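Local coordinates for uncharacterized protein DUF1185 (Bordetella bronchiseptica RB50, PDB 3BYQ) that is of unknown function but, with a fold that is a variant of the Bacillus chorismate mutase fold, may have a role in amino-acid metabolism, at residues F53-L64 against V97-A105; V79-G90 against P157-M168. All coordinates share one frame; numbering follows the deposited sequence. Where two conformers were deposited one is given.

Interaction 1. Residues F53-L64 against V97-A105. With EDO (1,2-ethanediol), chain Q; EDO (1,2-ethanediol), chain C.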
loop_
_atom_site.group_PDB
_atom_site.type_symbol
_atom_site.label_atom_id
_atom_site.label_comp_id
_atom_site.label_asym_id
_atom_site.label_seq_id
_atom_site.Cartn_x
_atom_site.Cartn_y
_atom_site.Cartn_z
ATOM N N PHE B 53 15.576 -25.707 14.074
ATOM C CA PHE B 53 14.505 -24.698 14.079
ATOM C C PHE B 53 13.237 -25.294 13.468
ATOM O O PHE B 53 12.144 -25.229 14.045
ATOM C CB PHE B 53 15.004 -23.464 13.311
ATOM C CG PHE B 53 14.057 -22.275 13.301
ATOM C CD1 PHE B 53 13.496 -21.786 14.469
ATOM C CD2 PHE B 53 13.861 -21.570 12.139
ATOM C CE1 PHE B 53 12.690 -20.650 14.459
ATOM C CE2 PHE B 53 13.049 -20.452 12.119
ATOM C CZ PHE B 53 12.472 -19.976 13.299
HETATM N N MSE B 54 13.397 -25.943 12.334
HETATM C CA MSE B 54 12.261 -26.572 11.639
HETATM C C MSE B 54 11.592 -27.613 12.519
HETATM O O MSE B 54 10.364 -27.721 12.571
HETATM C CB MSE B 54 12.690 -27.179 10.314
HETATM C CG MSE B 54 11.552 -27.607 9.466
HETATM SE SE MSE B 54 12.080 -28.059 7.681
HETATM C CE MSE B 54 12.991 -29.697 8.059
ATOM N N ALA B 55 12.415 -28.367 13.243
ATOM C CA ALA B 55 11.919 -29.409 14.152
ATOM C C ALA B 55 11.113 -28.830 15.300
ATOM O O ALA B 55 9.995 -29.298 15.601
ATOM C CB ALA B 55 13.085 -30.251 14.709
ATOM N N GLU B 56 11.645 -27.797 15.930
ATOM C CA GLU B 56 10.945 -27.189 17.059
ATOM C C GLU B 56 9.635 -26.492 16.662
ATOM O O GLU B 56 8.663 -26.505 17.411
ATOM C CB GLU B 56 11.814 -26.229 17.848
ATOM C CG GLU B 56 11.186 -25.977 19.216
ATOM C CD GLU B 56 11.910 -24.958 20.058
ATOM O OE1 GLU B 56 13.087 -24.626 19.733
ATOM O OE2 GLU B 56 11.270 -24.522 21.062
ATOM N N LEU B 57 9.620 -25.932 15.459
ATOM C CA LEU B 57 8.450 -25.222 14.936
ATOM C C LEU B 57 7.227 -26.105 14.767
ATOM O O LEU B 57 6.114 -25.608 14.680
ATOM C CB LEU B 57 8.783 -24.489 13.631
ATOM C CG LEU B 57 9.597 -23.202 13.826
ATOM C CD1 LEU B 57 10.258 -22.798 12.477
ATOM C CD2 LEU B 57 8.739 -22.071 14.437
ATOM N N ARG B 58 7.421 -27.416 14.762
ATOM C CA ARG B 58 6.269 -28.306 14.653
ATOM C C ARG B 58 5.281 -28.022 15.783
ATOM O O ARG B 58 4.083 -28.054 15.562
ATOM C CB ARG B 58 6.704 -29.772 14.644
ATOM C CG ARG B 58 5.637 -30.757 14.204
ATOM C CD ARG B 58 5.511 -30.836 12.689
ATOM N NE ARG B 58 6.723 -31.369 12.076
ATOM C CZ ARG B 58 7.055 -32.660 12.075
ATOM N NH1 ARG B 58 6.241 -33.584 12.553
ATOM N NH2 ARG B 58 8.190 -33.039 11.520
ATOM N N SER B 59 5.808 -27.695 16.964
ATOM C CA SER B 59 4.954 -27.398 18.133
ATOM C C SER B 59 4.116 -26.140 17.920
ATOM O O SER B 59 2.997 -26.034 18.414
ATOM C CB SER B 59 5.757 -27.275 19.432
ATOM O OG SER B 59 6.704 -26.234 19.355
ATOM N N LEU B 60 4.680 -25.187 17.214
ATOM C CA LEU B 60 3.958 -23.951 16.866
ATOM C C LEU B 60 2.831 -24.309 15.891
ATOM O O LEU B 60 1.728 -23.796 15.995
ATOM C CB LEU B 60 4.899 -22.936 16.230
ATOM C CG LEU B 60 4.266 -21.575 15.927
ATOM C CD1 LEU B 60 3.815 -20.887 17.229
ATOM C CD2 LEU B 60 5.243 -20.674 15.128
ATOM N N GLY B 61 3.148 -25.169 14.920
ATOM C CA GLY B 61 2.153 -25.680 13.963
ATOM C C GLY B 61 0.982 -26.292 14.718
ATOM O O GLY B 61 -0.200 -26.020 14.444
ATOM N N THR B 62 1.303 -27.127 15.700
ATOM C CA THR B 62 0.254 -27.805 16.491
ATOM C C THR B 62 -0.607 -26.805 17.255
ATOM O O THR B 62 -1.820 -26.897 17.273
ATOM C CB THR B 62 0.866 -28.853 17.437
ATOM O OG1 THR B 62 1.590 -29.795 16.636
ATOM C CG2 THR B 62 -0.217 -29.562 18.261
ATOM N N LEU B 63 0.041 -25.824 17.837
ATOM C CA LEU B 63 -0.665 -24.806 18.596
ATOM C C LEU B 63 -1.714 -24.082 17.733
ATOM O O LEU B 63 -2.895 -23.907 18.110
ATOM C CB LEU B 63 0.353 -23.781 19.132
ATOM C CG LEU B 63 -0.243 -22.660 19.994
ATOM C CD1 LEU B 63 -0.739 -23.176 21.377
ATOM C CD2 LEU B 63 0.766 -21.514 20.104
ATOM N N LEU B 64 -1.267 -23.629 16.577
ATOM C CA LEU B 64 -2.124 -22.830 15.667
ATOM C C LEU B 64 -3.214 -23.683 15.050
ATOM O O LEU B 64 -4.362 -23.250 14.916
ATOM C CB LEU B 64 -1.288 -22.153 14.570
ATOM C CG LEU B 64 -0.162 -21.228 15.079
ATOM C CD1 LEU B 64 0.533 -20.498 13.901
ATOM C CD2 LEU B 64 -0.599 -20.243 16.097
ATOM N N VAL B 97 10.884 -23.296 6.203
ATOM C CA VAL B 97 10.780 -24.287 7.281
ATOM C C VAL B 97 9.307 -24.645 7.636
ATOM O O VAL B 97 9.032 -25.732 8.163
ATOM C CB VAL B 97 11.461 -23.815 8.597
ATOM C CG1 VAL B 97 12.980 -23.745 8.439
ATOM C CG2 VAL B 97 10.872 -22.478 9.090
ATOM N N TRP B 98 8.395 -23.736 7.321
ATOM C CA TRP B 98 6.970 -23.897 7.653
ATOM C C TRP B 98 6.241 -24.925 6.774
ATOM O O TRP B 98 5.194 -25.402 7.135
ATOM C CB TRP B 98 6.296 -22.544 7.581
ATOM C CG TRP B 98 4.951 -22.431 8.308
ATOM C CD1 TRP B 98 3.748 -22.076 7.755
ATOM C CD2 TRP B 98 4.708 -22.658 9.690
ATOM N NE1 TRP B 98 2.767 -22.061 8.734
ATOM C CE2 TRP B 98 3.327 -22.424 9.923
ATOM C CE3 TRP B 98 5.516 -23.016 10.767
ATOM C CZ2 TRP B 98 2.767 -22.511 11.179
ATOM C CZ3 TRP B 98 4.964 -23.120 11.983
ATOM C CH2 TRP B 98 3.586 -22.894 12.191
ATOM N N HIS B 99 6.795 -25.246 5.610
ATOM C CA HIS B 99 6.178 -26.267 4.767
ATOM C C HIS B 99 6.009 -27.556 5.567
ATOM O O HIS B 99 4.913 -28.108 5.633
ATOM C CB HIS B 99 6.971 -26.484 3.492
ATOM C CG HIS B 99 6.845 -25.361 2.510
ATOM N ND1 HIS B 99 5.730 -25.195 1.714
ATOM C CD2 HIS B 99 7.714 -24.376 2.158
ATOM C CE1 HIS B 99 5.895 -24.127 0.951
ATOM N NE2 HIS B 99 7.091 -23.620 1.186
ATOM N N GLU B 100 7.094 -27.997 6.205
ATOM C CA GLU B 100 7.042 -29.190 7.026
ATOM C C GLU B 100 6.421 -28.885 8.382
ATOM O O GLU B 100 5.480 -29.547 8.792
ATOM C CB GLU B 100 8.400 -29.822 7.223
ATOM C CG GLU B 100 8.328 -31.069 8.083
ATOM C CD GLU B 100 9.666 -31.592 8.435
ATOM O OE1 GLU B 100 10.307 -32.130 7.533
ATOM O OE2 GLU B 100 10.069 -31.457 9.604
ATOM N N ALA B 101 6.892 -27.831 9.042
ATOM C CA ALA B 101 6.458 -27.544 10.416
ATOM C C ALA B 101 4.977 -27.243 10.517
ATOM O O ALA B 101 4.304 -27.775 11.394
ATOM C CB ALA B 101 7.289 -26.420 11.065
ATOM N N GLY B 102 4.470 -26.435 9.598
ATOM C CA GLY B 102 3.042 -26.073 9.605
ATOM C C GLY B 102 2.179 -27.138 8.972
ATOM O O GLY B 102 1.164 -27.529 9.509
ATOM N N GLY B 103 2.625 -27.640 7.832
ATOM C CA GLY B 103 1.869 -28.612 7.064
ATOM C C GLY B 103 1.672 -29.910 7.792
ATOM O O GLY B 103 0.552 -30.384 7.952
ATOM N N TRP B 104 2.754 -30.467 8.286
ATOM C CA TRP B 104 2.687 -31.781 8.960
ATOM C C TRP B 104 1.938 -31.697 10.261
ATOM O O TRP B 104 1.109 -32.554 10.591
ATOM C CB TRP B 104 4.076 -32.374 9.134
ATOM C CG TRP B 104 4.730 -32.706 7.806
ATOM C CD1 TRP B 104 4.399 -32.219 6.553
ATOM C CD2 TRP B 104 5.897 -33.507 7.624
ATOM N NE1 TRP B 104 5.273 -32.722 5.611
ATOM C CE2 TRP B 104 6.198 -33.507 6.243
ATOM C CE3 TRP B 104 6.715 -34.226 8.496
ATOM C CZ2 TRP B 104 7.293 -34.184 5.719
ATOM C CZ3 TRP B 104 7.786 -34.905 7.976
ATOM C CH2 TRP B 104 8.064 -34.884 6.596
ATOM N N ALA B 105 2.192 -30.641 11.011
ATOM C CA ALA B 105 1.466 -30.436 12.268
ATOM C C ALA B 105 -0.022 -30.343 12.027
ATOM O O ALA B 105 -0.828 -30.960 12.727
ATOM C CB ALA B 105 1.981 -29.181 13.017
HETATM C C1 EDO Q . 3.092 -33.115 15.430
HETATM O O1 EDO Q . 4.224 -33.031 16.307
HETATM C C2 EDO Q . 3.306 -34.215 14.402
HETATM O O2 EDO Q . 3.323 -33.677 13.076
HETATM C C1 EDO C . 5.317 -30.268 2.580
HETATM O O1 EDO C . 4.515 -31.447 2.761
HETATM C C2 EDO C . 6.758 -30.498 3.034
HETATM O O2 EDO C . 7.536 -30.959 1.933
HETATM O O HOH W 1 8.919 -29.748 11.348
HETATM O O HOH W 2 0.279 -31.817 15.222
#
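R58 and E100 form the salt bridge between two helices whose axes come within 7.5 Å at a crossing angle of -38°. R58 NH2 donates to E100 OE2 over 3.1 Å; the acceptor lies near the guanidinium plane, but the nitrogen comes from above the carboxylate plane. A water takes a hydrogen bond from R58 NE and gives one each to E100 OE2 and M54 O. R58 reaches this place because its chain folds at chi2 (81°) and chi3 (65°), fitting as a knob among E100, A101, W104 and A105, with W104 CE3 over one guanidinium face. Small residues let the backbones close up: A101 CB packs 3.5 Å from L57 CB, A105 CB lies 3.4 Å from T62 N, and G61 CA, bearing no side chain, comes 4.5 Å from G102 CA. W98 fits as a knob among L57, L60, G61 and L64, and W98 CH2 sits 3.6 Å from G61 N, where glycine has no side chain in the way. L57 CD1 presses on V97 CG2, and M54 CG rests 3.4 Å from V97 O. E100 OE1 also pairs with R143 of a second subunit, tying the polar margin of this largely apolar contact to the assembly; the shared charges probably stabilise the carboxylate as an anion.

Interaction 2. Residues V79-G90 against P157-M168; sequences VYSKAAIVGVDG and PRPREILFALVM. With EDO (1,2-ethanediol), chain I.
D89 and R160 join the loops at one end of this strand pair by a salt bridge. R160 NH1 gives a hydrogen bond to D89 OD2 over 3.1 Å, the oxygen lying in the guanidinium plane, though the nitrogen approaches from above the carboxylate plane. A bend at chi3 (-81°) brings the guanidinium back beside D89, and R160 NH2 has a second carboxylate partner, D89 of a third subunit. Beside this bridge D89 N donates to P159 O and G87 N to E161 O, each over 2.9 Å. Two type I turns, G87-G90 and R158-E161, face each other here; as G87 lacks a side chain, G87 CA can come 3.5 Å from R158 O. A water accepts from V88 N and donates to P157 O.

Antiparallel pairing then runs through the strands. S81 with V167, A83 with A165 and I85 with L163 are hydrogen-bonded pairs, each joined by two N-H...O bonds. The I85-L163 pair is the straightest: L163 N meets I85 O at 2.8 Å and 175°. At the intervening non-hydrogen-bonded pairs, CA-H...O contacts add weaker links, such as A84 CA to L163 O at 3.3 Å.

Packing follows the two faces. I85 CG2 meets P157 CD at 3.7 Å, the two side chains crossing at about a right angle. On the other face V86 CG2 and I162 CG2 lie side by side, and K82 CB touches L166 CD2. The short side chain of A84 lets the F164 ring lie close by, with A84 CB 3.9 Å from F164 CD1.

The face bearing Y80, K82, F164 and L166 turns to helices 51-72 and 98-109: W98 stacks on F164, which L57 and L60 also touch. Strand 161-169 also pairs with strand 29-39, while strand 79-86 continues the sheet to strands 119-123 and 130-136.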
loop_
_atom_site.group_PDB
_atom_site.type_symbol
_atom_site.label_atom_id
_atom_site.label_comp_id
_atom_site.label_asym_id
_atom_site.label_seq_id
_atom_site.Cartn_x
_atom_site.Cartn_y
_atom_site.Cartn_z
ATOM N N VAL B 79 -11.145 -27.046 3.822
ATOM C CA VAL B 79 -10.017 -26.469 3.076
ATOM C C VAL B 79 -8.922 -26.004 4.041
ATOM O O VAL B 79 -9.191 -25.739 5.201
ATOM C CB VAL B 79 -10.451 -25.279 2.158
ATOM C CG1 VAL B 79 -11.479 -25.733 1.093
ATOM C CG2 VAL B 79 -10.988 -24.085 2.961
ATOM N N TYR B 80 -7.694 -25.943 3.543
ATOM C CA TYR B 80 -6.590 -25.418 4.362
ATOM C C TYR B 80 -5.463 -24.840 3.512
ATOM O O TYR B 80 -5.463 -24.947 2.286
ATOM C CB TYR B 80 -6.067 -26.460 5.415
ATOM C CG TYR B 80 -5.611 -27.844 4.941
ATOM C CD1 TYR B 80 -5.267 -28.132 3.611
ATOM C CD2 TYR B 80 -5.444 -28.855 5.870
ATOM C CE1 TYR B 80 -4.832 -29.452 3.233
ATOM C CE2 TYR B 80 -4.966 -30.123 5.513
ATOM C CZ TYR B 80 -4.673 -30.421 4.212
ATOM O OH TYR B 80 -4.266 -31.730 3.948
ATOM N N SER B 81 -4.541 -24.205 4.224
ATOM C CA SER B 81 -3.349 -23.619 3.686
ATOM C C SER B 81 -2.406 -23.265 4.808
ATOM O O SER B 81 -2.724 -23.335 5.993
ATOM C CB SER B 81 -3.645 -22.365 2.869
ATOM O OG SER B 81 -2.501 -21.971 2.101
ATOM N N LYS B 82 -1.237 -22.810 4.393
ATOM C CA LYS B 82 -0.194 -22.406 5.342
ATOM C C LYS B 82 0.596 -21.307 4.706
ATOM O O LYS B 82 0.714 -21.248 3.487
ATOM C CB LYS B 82 0.713 -23.584 5.697
ATOM C CG LYS B 82 1.517 -24.172 4.533
ATOM C CD LYS B 82 2.009 -25.608 4.780
ATOM C CE LYS B 82 2.600 -26.182 3.515
ATOM N NZ LYS B 82 2.966 -27.607 3.571
ATOM N N ALA B 83 1.164 -20.438 5.522
ATOM C CA ALA B 83 1.900 -19.315 4.932
ATOM C C ALA B 83 2.914 -18.747 5.876
ATOM O O ALA B 83 2.869 -18.962 7.087
ATOM C CB ALA B 83 0.915 -18.227 4.490
ATOM N N ALA B 84 3.883 -18.057 5.302
ATOM C CA ALA B 84 4.945 -17.417 6.099
ATOM C C ALA B 84 5.368 -16.083 5.512
ATOM O O ALA B 84 5.486 -15.949 4.320
ATOM C CB ALA B 84 6.174 -18.307 6.216
ATOM N N ILE B 85 5.594 -15.122 6.385
ATOM C CA ILE B 85 6.128 -13.823 6.004
ATOM C C ILE B 85 7.349 -13.575 6.900
ATOM O O ILE B 85 7.232 -13.423 8.132
ATOM C CB ILE B 85 5.140 -12.632 6.127
ATOM C CG1 ILE B 85 3.801 -12.998 5.509
ATOM C CG2 ILE B 85 5.767 -11.328 5.458
ATOM C CD1 ILE B 85 2.714 -11.978 5.646
ATOM N N VAL B 86 8.501 -13.466 6.252
ATOM C CA VAL B 86 9.760 -13.292 6.945
ATOM C C VAL B 86 10.118 -11.819 6.885
ATOM O O VAL B 86 9.899 -11.159 5.880
ATOM C CB VAL B 86 10.905 -14.150 6.330
ATOM C CG1 VAL B 86 12.211 -14.014 7.133
ATOM C CG2 VAL B 86 10.470 -15.639 6.218
ATOM N N GLY B 87 10.647 -11.307 7.985
ATOM C CA GLY B 87 11.079 -9.922 8.035
ATOM C C GLY B 87 12.273 -9.653 7.168
ATOM O O GLY B 87 13.022 -10.600 6.772
ATOM N N VAL B 88 12.510 -8.369 6.896
ATOM C CA VAL B 88 13.521 -8.014 5.887
ATOM C C VAL B 88 14.963 -8.369 6.206
ATOM O O VAL B 88 15.775 -8.404 5.284
ATOM C CB VAL B 88 13.484 -6.544 5.409
ATOM C CG1 VAL B 88 12.244 -6.268 4.621
ATOM C CG2 VAL B 88 13.691 -5.565 6.542
ATOM N N ASP B 89 15.274 -8.607 7.480
ATOM C CA ASP B 89 16.627 -9.043 7.860
ATOM C C ASP B 89 16.815 -10.567 7.767
ATOM O O ASP B 89 17.888 -11.065 8.067
ATOM C CB ASP B 89 17.027 -8.529 9.251
ATOM C CG ASP B 89 17.318 -7.049 9.285
ATOM O OD1 ASP B 89 17.194 -6.342 8.244
ATOM O OD2 ASP B 89 17.678 -6.568 10.387
ATOM N N GLY B 90 15.791 -11.295 7.344
ATOM C CA GLY B 90 15.858 -12.731 7.196
ATOM C C GLY B 90 15.998 -13.127 5.748
ATOM O O GLY B 90 16.414 -12.329 4.907
ATOM N N PRO B 157 5.890 -8.799 10.018
ATOM C CA PRO B 157 7.049 -9.071 10.852
ATOM C C PRO B 157 7.978 -7.883 10.756
ATOM O O PRO B 157 8.220 -7.352 9.653
ATOM C CB PRO B 157 7.710 -10.246 10.154
ATOM C CG PRO B 157 7.344 -10.110 8.757
ATOM C CD PRO B 157 6.001 -9.497 8.711
ATOM N N ARG B 158 8.536 -7.534 11.907
ATOM C CA ARG B 158 9.539 -6.489 11.970
ATOM C C ARG B 158 10.795 -7.189 11.375
ATOM O O ARG B 158 10.771 -8.381 11.141
ATOM C CB ARG B 158 9.665 -5.936 13.377
ATOM C CG ARG B 158 8.348 -5.237 13.740
ATOM C CD ARG B 158 8.416 -4.652 15.053
ATOM N NE ARG B 158 7.113 -4.166 15.490
ATOM C CZ ARG B 158 6.914 -3.516 16.638
ATOM N NH1 ARG B 158 7.927 -3.183 17.424
ATOM N NH2 ARG B 158 5.700 -3.196 16.976
ATOM N N PRO B 159 11.852 -6.427 11.081
ATOM C CA PRO B 159 12.966 -6.969 10.351
ATOM C C PRO B 159 13.540 -8.296 10.837
ATOM O O PRO B 159 13.943 -9.133 10.018
ATOM C CB PRO B 159 13.990 -5.842 10.435
ATOM C CG PRO B 159 13.142 -4.589 10.383
ATOM C CD PRO B 159 11.930 -4.953 11.222
ATOM N N ARG B 160 13.538 -8.477 12.148
ATOM C CA ARG B 160 14.156 -9.633 12.800
ATOM C C ARG B 160 13.131 -10.618 13.368
ATOM O O ARG B 160 13.391 -11.333 14.321
ATOM C CB ARG B 160 15.149 -9.130 13.864
ATOM C CG ARG B 160 16.248 -8.267 13.246
ATOM C CD ARG B 160 17.235 -7.747 14.239
ATOM N NE ARG B 160 16.728 -6.572 14.922
ATOM C CZ ARG B 160 16.505 -5.414 14.315
ATOM N NH1 ARG B 160 16.689 -5.276 13.001
ATOM N NH2 ARG B 160 16.046 -4.408 15.023
ATOM N N GLU B 161 11.971 -10.626 12.735
ATOM C CA GLU B 161 10.862 -11.523 13.076
ATOM C C GLU B 161 10.400 -12.335 11.894
ATOM O O GLU B 161 10.808 -12.128 10.747
ATOM C CB GLU B 161 9.672 -10.744 13.600
ATOM C CG GLU B 161 9.973 -9.919 14.812
ATOM C CD GLU B 161 8.768 -9.217 15.351
ATOM O OE1 GLU B 161 8.003 -8.632 14.531
ATOM O OE2 GLU B 161 8.626 -9.169 16.604
ATOM N N ILE B 162 9.555 -13.299 12.218
ATOM C CA ILE B 162 8.856 -14.128 11.217
ATOM C C ILE B 162 7.417 -14.302 11.652
ATOM O O ILE B 162 7.139 -14.432 12.864
ATOM C CB ILE B 162 9.438 -15.556 11.041
ATOM C CG1 ILE B 162 10.963 -15.548 10.866
ATOM C CG2 ILE B 162 8.730 -16.282 9.829
ATOM C CD1 ILE B 162 11.664 -16.932 11.173
ATOM N N LEU B 163 6.511 -14.193 10.680
ATOM C CA LEU B 163 5.073 -14.427 10.887
ATOM C C LEU B 163 4.747 -15.752 10.227
ATOM O O LEU B 163 5.032 -15.967 9.039
ATOM C CB LEU B 163 4.256 -13.273 10.266
ATOM C CG LEU B 163 2.733 -13.304 10.512
ATOM C CD1 LEU B 163 2.145 -11.917 10.171
ATOM C CD2 LEU B 163 2.050 -14.356 9.655
ATOM N N PHE B 164 4.264 -16.691 11.032
ATOM C CA PHE B 164 3.828 -18.005 10.556
ATOM C C PHE B 164 2.328 -18.110 10.708
ATOM O O PHE B 164 1.782 -17.699 11.715
ATOM C CB PHE B 164 4.502 -19.121 11.359
ATOM C CG PHE B 164 5.998 -19.265 11.104
ATOM C CD1 PHE B 164 6.451 -19.649 9.848
ATOM C CD2 PHE B 164 6.921 -19.113 12.115
ATOM C CE1 PHE B 164 7.794 -19.827 9.591
ATOM C CE2 PHE B 164 8.292 -19.294 11.870
ATOM C CZ PHE B 164 8.715 -19.649 10.592
ATOM N N ALA B 165 1.689 -18.723 9.715
ATOM C CA ALA B 165 0.246 -18.830 9.687
ATOM C C ALA B 165 -0.298 -20.129 9.139
ATOM O O ALA B 165 0.323 -20.762 8.245
ATOM C CB ALA B 165 -0.325 -17.663 8.827
ATOM N N LEU B 166 -1.460 -20.498 9.668
ATOM C CA LEU B 166 -2.222 -21.624 9.124
ATOM C C LEU B 166 -3.605 -21.094 8.811
ATOM O O LEU B 166 -4.100 -20.164 9.472
ATOM C CB LEU B 166 -2.332 -22.766 10.115
ATOM C CG LEU B 166 -1.016 -23.467 10.480
ATOM C CD1 LEU B 166 -1.249 -24.555 11.514
ATOM C CD2 LEU B 166 -0.361 -24.026 9.245
ATOM N N VAL B 167 -4.229 -21.710 7.828
ATOM C CA VAL B 167 -5.575 -21.386 7.408
ATOM C C VAL B 167 -6.420 -22.651 7.324
ATOM O O VAL B 167 -5.969 -23.669 6.851
ATOM C CB VAL B 167 -5.588 -20.694 6.031
ATOM C CG1 VAL B 167 -7.039 -20.413 5.549
ATOM C CG2 VAL B 167 -4.765 -19.410 6.068
HETATM N N MSE B 168 -7.658 -22.549 7.822
HETATM C CA MSE B 168 -8.685 -23.581 7.625
HETATM C C MSE B 168 -9.992 -22.922 7.241
HETATM O O MSE B 168 -10.262 -21.779 7.625
HETATM C CB MSE B 168 -8.930 -24.458 8.840
HETATM C CG MSE B 168 -7.710 -25.299 9.258
HETATM SE SE MSE B 168 -8.218 -26.396 10.763
HETATM C CE MSE B 168 -6.446 -26.926 11.304
HETATM C C1 EDO I . 16.076 -2.583 10.178
HETATM O O1 EDO I . 16.019 -2.221 11.570
HETATM C C2 EDO I . 17.442 -2.211 9.624
HETATM O O2 EDO I . 17.616 -0.803 9.795
HETATM O O HOH W 3 10.238 -6.702 7.956
#

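How the interactions relate
Interaction 1 and interaction 2 have centres about 12 Å apart and form two layers of one alpha/beta unit: a helix pair lying on a mixed sheet. Their segments alternate along the chain, in the order 53-64, 79-90, 97-105, 157-168, so that helix 51-72 leads into strand 79-86 and the chain then returns to helix 98-109. The layers meet directly. W98 NE1 probably donates to A165 O, 2.8 Å away, K82 NZ probably bonds H99 O, and G61 O packs on L166 CD1. Residues distant in sequence thus join helices and sheet, and parts of each interaction, the turn end of interaction 2 and the E100 side of interaction 1, touch neighbouring subunits of the six-chain assembly.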